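Local coordinates for 6-phospho-beta-d glycosidase (Streptococcus pyogenes, PDB 5FOO), which probably hydrolyses 6-phospho-beta-glucosides, as a family 1 glycoside hydrolase built on a beta/alpha barrel, and binds 6-phosphocyclophellitol in its pocket, at residues H56-E59 against S60-L64; A89-P93 against D94-Y98; G382-Q385 against D386-I390. The protein carries 1 engineered substitution. One frame throughout, in Å; residues are numbered along the deposited sequence.

Interaction 1: H56-E59 against S60-L64; sequences HQIE and SDLTL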
ATOM      1  N   HIS A  56      12.611  -3.406  18.004  1.00 27.51           N
ATOM      2  CA  HIS A  56      12.977  -4.308  19.063  1.00 26.94           C
ATOM      3  C   HIS A  56      12.227  -5.631  18.999  1.00 28.19           C
ATOM      4  O   HIS A  56      12.813  -6.667  19.250  1.00 32.70           O
ATOM      5  CB  HIS A  56      12.758  -3.633  20.406  1.00 29.28           C
ATOM      6  CG  HIS A  56      13.610  -2.418  20.627  1.00 27.59           C
ATOM      7  ND1 HIS A  56      13.087  -1.145  20.699  1.00 29.10           N
ATOM      8  CD2 HIS A  56      14.931  -2.292  20.880  1.00 28.72           C
ATOM      9  CE1 HIS A  56      14.066  -0.288  20.947  1.00 27.87           C
ATOM     10  NE2 HIS A  56      15.195  -0.956  21.056  1.00 29.70           N
ATOM     11  N   GLN A  57      10.964  -5.625  18.623  1.00 25.68           N
ATOM     12  CA  GLN A  57      10.104  -6.801  18.773  1.00 28.25           C
ATOM     13  C   GLN A  57       9.809  -7.633  17.524  1.00 26.12           C
ATOM     14  O   GLN A  57       8.983  -8.519  17.581  1.00 25.47           O
ATOM     15  CB  GLN A  57       8.765  -6.337  19.376  1.00 28.66           C
ATOM     16  CG  GLN A  57       8.924  -5.784  20.791  1.00 30.22           C
ATOM     17  CD  GLN A  57       7.584  -5.731  21.528  1.00 33.02           C
ATOM     18  OE1 GLN A  57       6.891  -6.741  21.626  1.00 34.89           O
ATOM     19  NE2 GLN A  57       7.188  -4.555  21.988  1.00 33.02           N
ATOM     20  N   ILE A  58      10.449  -7.367  16.401  1.00 24.82           N
ATOM     21  CA  ILE A  58      10.170  -8.118  15.198  1.00 26.46           C
ATOM     22  C   ILE A  58      10.288  -9.626  15.395  1.00 27.57           C
ATOM     23  O   ILE A  58       9.396 -10.393  14.938  1.00 31.83           O
ATOM     24  CB  ILE A  58      10.956  -7.577  13.947  1.00 26.68           C
ATOM     25  CG1 ILE A  58      10.386  -8.190  12.666  1.00 29.44           C
ATOM     26  CG2 ILE A  58      12.434  -7.854  14.094  1.00 28.87           C
ATOM     27  CD1 ILE A  58       8.942  -7.876  12.402  1.00 28.81           C
ATOM     28  N   GLU A  59      11.326 -10.080  16.073  1.00 31.50           N
ATOM     29  CA  GLU A  59      11.513 -11.543  16.258  1.00 34.41           C
ATOM     30  C   GLU A  59      10.364 -12.124  17.062  1.00 34.04           C
ATOM     31  O   GLU A  59       9.716 -13.064  16.615  1.00 32.49           O
ATOM     32  CB  GLU A  59      12.793 -11.897  17.038  1.00 36.47           C
ATOM     33  CG  GLU A  59      14.079 -11.764  16.277  1.00 35.79           C
ATOM     34  CD  GLU A  59      14.646 -10.364  16.311  1.00 38.68           C
ATOM     35  OE1 GLU A  59      13.990  -9.402  16.849  1.00 37.24           O
ATOM     36  OE2 GLU A  59      15.755 -10.240  15.742  1.00 41.77           O
ATOM     37  N   SER A  60      10.073 -11.532  18.230  1.00 32.78           N
ATOM     38  CA  SER A  60       8.945 -12.060  19.047  1.00 32.54           C
ATOM     39  C   SER A  60       7.593 -11.895  18.356  1.00 30.03           C
ATOM     40  O   SER A  60       6.756 -12.809  18.430  1.00 32.31           O
ATOM     41  CB  SER A  60       8.902 -11.443  20.442  1.00 33.07           C
ATOM     42  OG  SER A  60       8.794 -10.050  20.321  1.00 35.06           O
ATOM     43  N   ASP A  61       7.397 -10.798  17.608  1.00 28.50           N
ATOM     44  CA  ASP A  61       6.185 -10.617  16.762  1.00 27.30           C
ATOM     45  C   ASP A  61       6.028 -11.744  15.734  1.00 29.35           C
ATOM     46  O   ASP A  61       4.918 -12.319  15.546  1.00 30.82           O
ATOM     47  CB  ASP A  61       6.261  -9.288  15.975  1.00 32.96           C
ATOM     48  CG  ASP A  61       5.936  -8.025  16.830  1.00 37.51           C
ATOM     49  OD1 ASP A  61       5.644  -8.170  18.060  1.00 34.76           O
ATOM     50  OD2 ASP A  61       5.963  -6.885  16.255  1.00 38.08           O
ATOM     51  N   LEU A  62       7.111 -12.065  15.017  1.00 27.58           N
ATOM     52  CA  LEU A  62       6.959 -13.119  13.965  1.00 28.84           C
ATOM     53  C   LEU A  62       6.709 -14.512  14.588  1.00 29.09           C
ATOM     54  O   LEU A  62       5.918 -15.285  14.099  1.00 29.36           O
ATOM     55  CB  LEU A  62       8.156 -13.145  13.028  1.00 28.53           C
ATOM     56  CG  LEU A  62       8.213 -11.865  12.163  1.00 27.96           C
ATOM     57  CD1 LEU A  62       9.597 -11.769  11.602  1.00 29.33           C
ATOM     58  CD2 LEU A  62       7.183 -11.894  11.041  1.00 29.55           C
ATOM     59  N   THR A  63       7.316 -14.755  15.732  1.00 30.48           N
ATOM     60  CA  THR A  63       7.020 -15.942  16.492  1.00 32.36           C
ATOM     61  C   THR A  63       5.516 -15.987  16.836  1.00 30.44           C
ATOM     62  O   THR A  63       4.857 -17.001  16.587  1.00 26.96           O
ATOM     63  CB  THR A  63       7.951 -16.053  17.732  1.00 34.16           C
ATOM     64  OG1 THR A  63       9.287 -16.179  17.279  1.00 34.30           O
ATOM     65  CG2 THR A  63       7.624 -17.265  18.581  1.00 34.59           C
ATOM     66  N   LEU A  64       4.958 -14.884  17.322  1.00 29.66           N
ATOM     67  CA  LEU A  64       3.516 -14.836  17.585  1.00 27.31           C
ATOM     68  C   LEU A  64       2.673 -15.023  16.374  1.00 28.31           C
ATOM     69  O   LEU A  64       1.687 -15.768  16.405  1.00 29.22           O
ATOM     70  CB  LEU A  64       3.154 -13.515  18.228  1.00 28.28           C
ATOM     71  CG  LEU A  64       1.674 -13.353  18.655  1.00 29.62           C
ATOM     72  CD1 LEU A  64       1.254 -14.242  19.844  1.00 28.92           C
ATOM     73  CD2 LEU A  64       1.490 -11.889  18.974  1.00 33.78           C
TER
HETATM   74  O   HOH W   1      12.136  -9.635  19.305  1.00 33.32           O
HETATM   75  O   HOH W   2      11.593 -14.885  15.631  1.00 38.22           O
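Q57 O is gripped twice by the next turn of helix 54-67. D61 N donates to Q57 O at 2.8 Å, and S60 OG reaches the same oxygen at 3.1 Å, tilted 30° from the carbonyl plane. S60 can reach back because its OG stands between its own backbone N and carbonyl carbon (chi1 58°). The i to i+4 ladder continues with L62 N to I58 O at 2.8 Å and T63 N to E59 O at 3.1 Å, both regular alpha-helical bonds. Two waters bind on the E59 side. One donates to H56 O and to E59 OE1 and accepts from S60 N; the other donates to E59 O and also hydrogen-bonds T63 OG1. The E59 chain is bent at chi2, which brings OE1 back over its own helix to the first water, while OE2 pairs with R101 in a salt bridge. On another flank the amide of Q57 and the carboxylate of D61 cross with planes 51° apart, each tied to a further partner: Q57 NE2 to Q442 O, D61 OD2 to R444. The apolar step is I58 against L62, side by side and pointing the same way, CG1 to CD1 3.8 Å. These two side chains pack inward on helix 93-108, through Y98 and A105, and on Y73 of barrel strand 72-76.

Interaction 2: A89-P93 against D94-Y98; sequences ATINP and DGLAY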
ATOM      1  N   ALA A  89      24.331   5.678  -2.549  1.00 31.37           N
ATOM      2  CA  ALA A  89      23.721   4.526  -1.908  1.00 29.15           C
ATOM      3  C   ALA A  89      24.711   3.656  -1.092  1.00 31.17           C
ATOM      4  O   ALA A  89      24.745   2.417  -1.243  1.00 32.62           O
ATOM      5  CB  ALA A  89      22.994   3.701  -2.945  1.00 29.07           C
ATOM      6  N   THR A  90      25.519   4.283  -0.236  1.00 32.18           N
ATOM      7  CA  THR A  90      26.279   3.525   0.731  1.00 32.47           C
ATOM      8  C   THR A  90      25.348   3.041   1.844  1.00 31.29           C
ATOM      9  O   THR A  90      24.241   3.547   2.025  1.00 30.00           O
ATOM     10  CB  THR A  90      27.431   4.314   1.267  1.00 34.91           C
ATOM     11  OG1 THR A  90      26.972   5.554   1.787  1.00 32.83           O
ATOM     12  CG2 THR A  90      28.410   4.602   0.111  1.00 36.53           C
ATOM     13  N   ILE A  91      25.797   2.025   2.549  1.00 31.23           N
ATOM     14  CA  ILE A  91      24.957   1.236   3.496  1.00 31.55           C
ATOM     15  C   ILE A  91      25.123   1.646   4.944  1.00 32.15           C
ATOM     16  O   ILE A  91      26.213   1.849   5.404  1.00 33.31           O
ATOM     17  CB  ILE A  91      25.277  -0.252   3.364  1.00 33.29           C
ATOM     18  CG1 ILE A  91      24.908  -0.730   1.937  1.00 33.17           C
ATOM     19  CG2 ILE A  91      24.531  -1.066   4.394  1.00 31.72           C
ATOM     20  CD1 ILE A  91      25.383  -2.138   1.608  1.00 37.54           C
ATOM     21  N   ASN A  92      24.031   1.899   5.644  1.00 30.02           N
ATOM     22  CA  ASN A  92      24.120   2.119   7.082  1.00 30.78           C
ATOM     23  C   ASN A  92      24.265   0.735   7.718  1.00 29.08           C
ATOM     24  O   ASN A  92      23.372  -0.117   7.554  1.00 28.19           O
ATOM     25  CB  ASN A  92      22.845   2.782   7.609  1.00 33.26           C
ATOM     26  CG  ASN A  92      22.867   2.922   9.111  1.00 32.74           C
ATOM     27  OD1 ASN A  92      22.776   1.952   9.887  1.00 37.36           O
ATOM     28  ND2 ASN A  92      23.038   4.123   9.521  1.00 31.75           N
ATOM     29  N   PRO A  93      25.352   0.488   8.429  1.00 31.00           N
ATOM     30  CA  PRO A  93      25.534  -0.887   8.950  1.00 30.28           C
ATOM     31  C   PRO A  93      24.459  -1.339   9.923  1.00 27.39           C
ATOM     32  O   PRO A  93      24.117  -2.519   9.883  1.00 25.61           O
ATOM     33  CB  PRO A  93      26.898  -0.808   9.685  1.00 33.76           C
ATOM     34  CG  PRO A  93      27.589   0.322   9.079  1.00 34.62           C
ATOM     35  CD  PRO A  93      26.535   1.325   8.695  1.00 32.32           C
ATOM     36  N   ASP A  94      23.901  -0.452  10.760  1.00 28.50           N
ATOM     37  CA  ASP A  94      22.826  -0.895  11.672  1.00 29.69           C
ATOM     38  C   ASP A  94      21.514  -1.203  10.915  1.00 24.94           C
ATOM     39  O   ASP A  94      20.795  -2.122  11.271  1.00 23.81           O
ATOM     40  CB  ASP A  94      22.530   0.034  12.885  1.00 35.02           C
ATOM     41  CG  ASP A  94      21.547  -0.694  13.941  1.00 44.76           C
ATOM     42  OD1 ASP A  94      20.275  -0.714  13.783  1.00 46.57           O
ATOM     43  OD2 ASP A  94      22.061  -1.352  14.888  1.00 48.19           O
ATOM     44  N   GLY A  95      21.215  -0.451   9.878  1.00 24.93           N
ATOM     45  CA  GLY A  95      20.027  -0.765   9.062  1.00 26.03           C
ATOM     46  C   GLY A  95      20.102  -2.098   8.342  1.00 25.12           C
ATOM     47  O   GLY A  95      19.112  -2.844   8.287  1.00 30.06           O
ATOM     48  N   LEU A  96      21.275  -2.401   7.803  1.00 24.39           N
ATOM     49  CA  LEU A  96      21.514  -3.676   7.158  1.00 25.71           C
ATOM     50  C   LEU A  96      21.315  -4.810   8.170  1.00 24.74           C
ATOM     51  O   LEU A  96      20.547  -5.738   7.892  1.00 26.52           O
ATOM     52  CB  LEU A  96      22.949  -3.722   6.578  1.00 27.00           C
ATOM     53  CG  LEU A  96      23.411  -4.997   5.905  1.00 26.22           C
ATOM     54  CD1 LEU A  96      22.454  -5.248   4.740  1.00 28.23           C
ATOM     55  CD2 LEU A  96      24.949  -4.976   5.554  1.00 26.34           C
ATOM     56  N   ALA A  97      21.989  -4.734   9.326  1.00 27.39           N
ATOM     57  CA  ALA A  97      21.796  -5.725  10.420  1.00 28.62           C
ATOM     58  C   ALA A  97      20.324  -5.793  10.819  1.00 28.13           C
ATOM     59  O   ALA A  97      19.854  -6.878  11.077  1.00 28.87           O
ATOM     60  CB  ALA A  97      22.646  -5.390  11.651  1.00 28.46           C
ATOM     61  N   TYR A  98      19.595  -4.646  10.816  1.00 27.95           N
ATOM     62  CA  TYR A  98      18.150  -4.655  11.161  1.00 26.80           C
ATOM     63  C   TYR A  98      17.302  -5.455  10.145  1.00 25.85           C
ATOM     64  O   TYR A  98      16.521  -6.311  10.532  1.00 25.71           O
ATOM     65  CB  TYR A  98      17.523  -3.253  11.415  1.00 25.30           C
ATOM     66  CG  TYR A  98      16.060  -3.399  11.713  1.00 25.25           C
ATOM     67  CD1 TYR A  98      15.627  -3.960  12.913  1.00 26.48           C
ATOM     68  CD2 TYR A  98      15.093  -3.089  10.770  1.00 26.17           C
ATOM     69  CE1 TYR A  98      14.288  -4.173  13.167  1.00 26.71           C
ATOM     70  CE2 TYR A  98      13.754  -3.288  11.018  1.00 25.12           C
ATOM     71  CZ  TYR A  98      13.349  -3.826  12.221  1.00 26.18           C
ATOM     72  OH  TYR A  98      12.007  -4.065  12.460  1.00 23.96           O
TER
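N92 caps helix 93-108: its OD1 accepts from G95 N at 2.9 Å, with an N-H...O angle of 158° and the donor tilted 27° from the side-chain carbonyl plane. With CG anti to the backbone N (chi1 176°), the amide swings beneath the opening turn, where OD1 also lies 2.8 Å from D94 N. The other end of the same amide is held as well, ND2 donating to Q26 OE1, so both ends of the group are fixed. D94 turns its carboxylate off the helix, OD1 meeting the hydroxyl of Y55. Behind the cap the regular backbone ladder begins: L96 N bonds N92 O at 3.1 Å and A97 N bonds P93 O at 3.1 Å. P93 occupies the first position of the helix, where its lack of an N-H costs nothing. Farther out, the apolar contact is I91 with L96, five residues apart across the cap. CG2 of I91 meets CB of L96 at 3.8 Å, and CD2 of L96 is a little farther from the same methyl, at 4.1 Å, the two side chains crossing at a slant. This pair faces helix 136-153, I91 resting on V148 and L96 on Q152 and F153. I91 (N') and L96 (N4) form a hydrophobic staple around the N92 cap: the asparagine supplies an acceptor to an amide that has no preceding turn to bond, and the I91-L96 contact ties the incoming loop to the first turn of the helix.

Interaction 3: G382-Q385 against D386-I390; sequences GQIQ and DDYRI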
ATOM      1  N   GLY A 382     -10.207  -9.914  29.392  1.00 48.37           N
ATOM      2  CA  GLY A 382      -9.348  -8.841  28.877  1.00 50.16           C
ATOM      3  C   GLY A 382      -9.058  -8.824  27.369  1.00 45.99           C
ATOM      4  O   GLY A 382      -8.539  -7.858  26.850  1.00 47.77           O
ATOM      5  N   GLN A 383      -9.412  -9.889  26.666  1.00 45.65           N
ATOM      6  CA  GLN A 383      -9.278  -9.979  25.225  1.00 39.13           C
ATOM      7  C   GLN A 383     -10.319  -9.132  24.559  1.00 37.98           C
ATOM      8  O   GLN A 383     -11.478  -9.281  24.876  1.00 37.65           O
ATOM      9  CB  GLN A 383      -9.509 -11.407  24.782  1.00 40.37           C
ATOM     10  CG  GLN A 383      -9.495 -11.619  23.274  1.00 40.59           C
ATOM     11  CD  GLN A 383      -9.534 -13.086  22.882  1.00 39.40           C
ATOM     12  OE1 GLN A 383     -10.529 -13.586  22.350  1.00 40.12           O
ATOM     13  NE2 GLN A 383      -8.439 -13.770  23.124  1.00 36.53           N
ATOM     14  N   ILE A 384      -9.903  -8.309  23.596  1.00 33.96           N
ATOM     15  CA  ILE A 384     -10.809  -7.593  22.735  1.00 35.90           C
ATOM     16  C   ILE A 384     -11.652  -8.539  21.882  1.00 34.87           C
ATOM     17  O   ILE A 384     -11.113  -9.305  21.141  1.00 36.70           O
ATOM     18  CB  ILE A 384     -10.054  -6.584  21.842  1.00 37.95           C
ATOM     19  CG1 ILE A 384      -9.359  -5.518  22.709  1.00 38.82           C
ATOM     20  CG2 ILE A 384     -11.026  -5.893  20.899  1.00 36.50           C
ATOM     21  CD1 ILE A 384      -8.441  -4.568  21.949  1.00 39.99           C
ATOM     22  N   GLN A 385     -12.981  -8.460  22.002  1.00 39.20           N
ATOM     23  CA  GLN A 385     -13.919  -9.261  21.205  1.00 36.20           C
ATOM     24  C   GLN A 385     -14.333  -8.511  20.014  1.00 37.61           C
ATOM     25  O   GLN A 385     -15.420  -7.960  19.972  1.00 37.10           O
ATOM     26  CB  GLN A 385     -15.172  -9.603  22.010  1.00 39.91           C
ATOM     27  CG  GLN A 385     -14.832 -10.340  23.282  1.00 43.35           C
ATOM     28  CD  GLN A 385     -13.951 -11.569  23.039  1.00 44.26           C
ATOM     29  OE1 GLN A 385     -12.788 -11.602  23.438  1.00 53.95           O
ATOM     30  NE2 GLN A 385     -14.500 -12.570  22.385  1.00 44.89           N
ATOM     31  N   ASP A 386     -13.477  -8.530  19.001  1.00 36.67           N
ATOM     32  CA  ASP A 386     -13.702  -7.741  17.786  1.00 31.60           C
ATOM     33  C   ASP A 386     -14.474  -8.506  16.763  1.00 33.83           C
ATOM     34  O   ASP A 386     -13.958  -8.765  15.651  1.00 35.00           O
ATOM     35  CB  ASP A 386     -12.370  -7.216  17.205  1.00 31.42           C
ATOM     36  CG  ASP A 386     -11.326  -8.320  16.934  1.00 28.76           C
ATOM     37  OD1 ASP A 386     -11.390  -9.444  17.497  1.00 29.48           O
ATOM     38  OD2 ASP A 386     -10.376  -8.031  16.194  1.00 28.73           O
ATOM     39  N   ASP A 387     -15.717  -8.881  17.086  1.00 35.03           N
ATOM     40  CA  ASP A 387     -16.533  -9.617  16.101  1.00 37.65           C
ATOM     41  C   ASP A 387     -16.908  -8.791  14.878  1.00 35.02           C
ATOM     42  O   ASP A 387     -17.104  -9.371  13.810  1.00 33.27           O
ATOM     43  CB  ASP A 387     -17.703 -10.440  16.669  1.00 44.12           C
ATOM     44  CG  ASP A 387     -18.459  -9.743  17.719  1.00 56.65           C
ATOM     45  OD1 ASP A 387     -18.812  -8.551  17.530  1.00 57.47           O
ATOM     46  OD2 ASP A 387     -18.701 -10.412  18.755  1.00 73.86           O
ATOM     47  N   TYR A 388     -17.004  -7.458  15.012  1.00 31.71           N
ATOM     48  CA  TYR A 388     -17.091  -6.585  13.841  1.00 29.93           C
ATOM     49  C   TYR A 388     -15.929  -6.846  12.835  1.00 30.54           C
ATOM     50  O   TYR A 388     -16.130  -6.791  11.651  1.00 31.05           O
ATOM     51  CB  TYR A 388     -17.112  -5.114  14.226  1.00 31.22           C
ATOM     52  CG  TYR A 388     -16.018  -4.743  15.192  1.00 28.88           C
ATOM     53  CD1 TYR A 388     -16.234  -4.808  16.564  1.00 33.25           C
ATOM     54  CD2 TYR A 388     -14.787  -4.289  14.743  1.00 29.58           C
ATOM     55  CE1 TYR A 388     -15.210  -4.491  17.470  1.00 34.47           C
ATOM     56  CE2 TYR A 388     -13.768  -3.935  15.635  1.00 30.27           C
ATOM     57  CZ  TYR A 388     -13.995  -4.042  16.996  1.00 34.30           C
ATOM     58  OH  TYR A 388     -13.038  -3.739  17.898  1.00 39.30           O
ATOM     59  N   ARG A 389     -14.711  -7.100  13.314  1.00 32.40           N
ATOM     60  CA  ARG A 389     -13.548  -7.307  12.410  1.00 28.38           C
ATOM     61  C   ARG A 389     -13.592  -8.706  11.729  1.00 26.33           C
ATOM     62  O   ARG A 389     -13.382  -8.857  10.526  1.00 26.98           O
ATOM     63  CB  ARG A 389     -12.242  -7.117  13.183  1.00 27.41           C
ATOM     64  CG  ARG A 389     -11.016  -7.279  12.298  1.00 28.36           C
ATOM     65  CD  ARG A 389      -9.770  -6.748  12.945  1.00 29.88           C
ATOM     66  NE  ARG A 389      -9.909  -5.321  13.104  1.00 29.40           N
ATOM     67  CZ  ARG A 389     -10.052  -4.680  14.260  1.00 29.16           C
ATOM     68  NH1 ARG A 389     -10.056  -5.336  15.438  1.00 28.79           N
ATOM     69  NH2 ARG A 389     -10.204  -3.333  14.222  1.00 26.49           N
ATOM     70  N   ILE A 390     -13.906  -9.727  12.522  1.00 30.19           N
ATOM     71  CA  ILE A 390     -14.219 -11.078  12.008  1.00 29.69           C
ATOM     72  C   ILE A 390     -15.259 -11.043  10.908  1.00 30.73           C
ATOM     73  O   ILE A 390     -15.011 -11.519   9.778  1.00 25.02           O
ATOM     74  CB  ILE A 390     -14.671 -11.993  13.132  1.00 32.82           C
ATOM     75  CG1 ILE A 390     -13.469 -12.219  14.074  1.00 30.71           C
ATOM     76  CG2 ILE A 390     -15.251 -13.312  12.576  1.00 33.67           C
ATOM     77  CD1 ILE A 390     -13.784 -13.022  15.336  1.00 32.88           C
TER
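I384 and Q385 lead through an inverse gamma turn centred on D386, the N-cap residue of helix 387-405, which lies on the outside of the beta/alpha barrel. The turn's bond, D387 N to Q385 O, is weak at 3.0 Å and 140°, and a second weak one runs from D386 N to I384 O at 3.3 Å. The helix proper then starts, D386 O accepting from both R389 N and I390 N. Apolar contact is slight: I384 CG2 approaches D386 CB at 4.1 Å, the two side chains crossing at about a right angle. I384 CG2 also lies 4.2 Å from Y388 OH, a hydroxyl that hydrogen-bonds E374. Y388 CG stands between the backbone N and the carbonyl carbon (chi1 49°), which turns the ring back over D386, whose CA is 3.6 Å above one face, toward its rim. A salt bridge joins D386 to R389. The D386 carboxylate also takes a hydrogen bond from S449 OG, and R389 has a second acidic partner in E374, so the pair joins the helix start to helix 448-459 and the preceding loop. R389 NH1 reaches the anti lone pair of D386 OD2 at 2.8 Å, in the guanidinium plane.

Overall arrangement
Interactions 1, 2 and 3 follow in chain order. Helix 54-67, carrying interaction 1, comes between barrel strands 9-13 and 72-76 in sequence; helix 93-108, begun by interaction 2, likewise comes between strands 72-76 and 112-116. These two helices are neighbours: the centres of interactions 1 and 2 are about 20 Å apart, yet I58 CB touches Y98 OH at 4.0 Å. Interaction 3 starts helix 387-405, which precedes the last barrel strand, 410-416; its nearest atoms are about 10 Å from interaction 1 and about 22 Å from interaction 2. Two helix starts and one helix middle thus lie in the helical layer outside the eight-stranded barrel, the side chain of Y388 about 13 Å from the bound 6-phosphocyclophellitol.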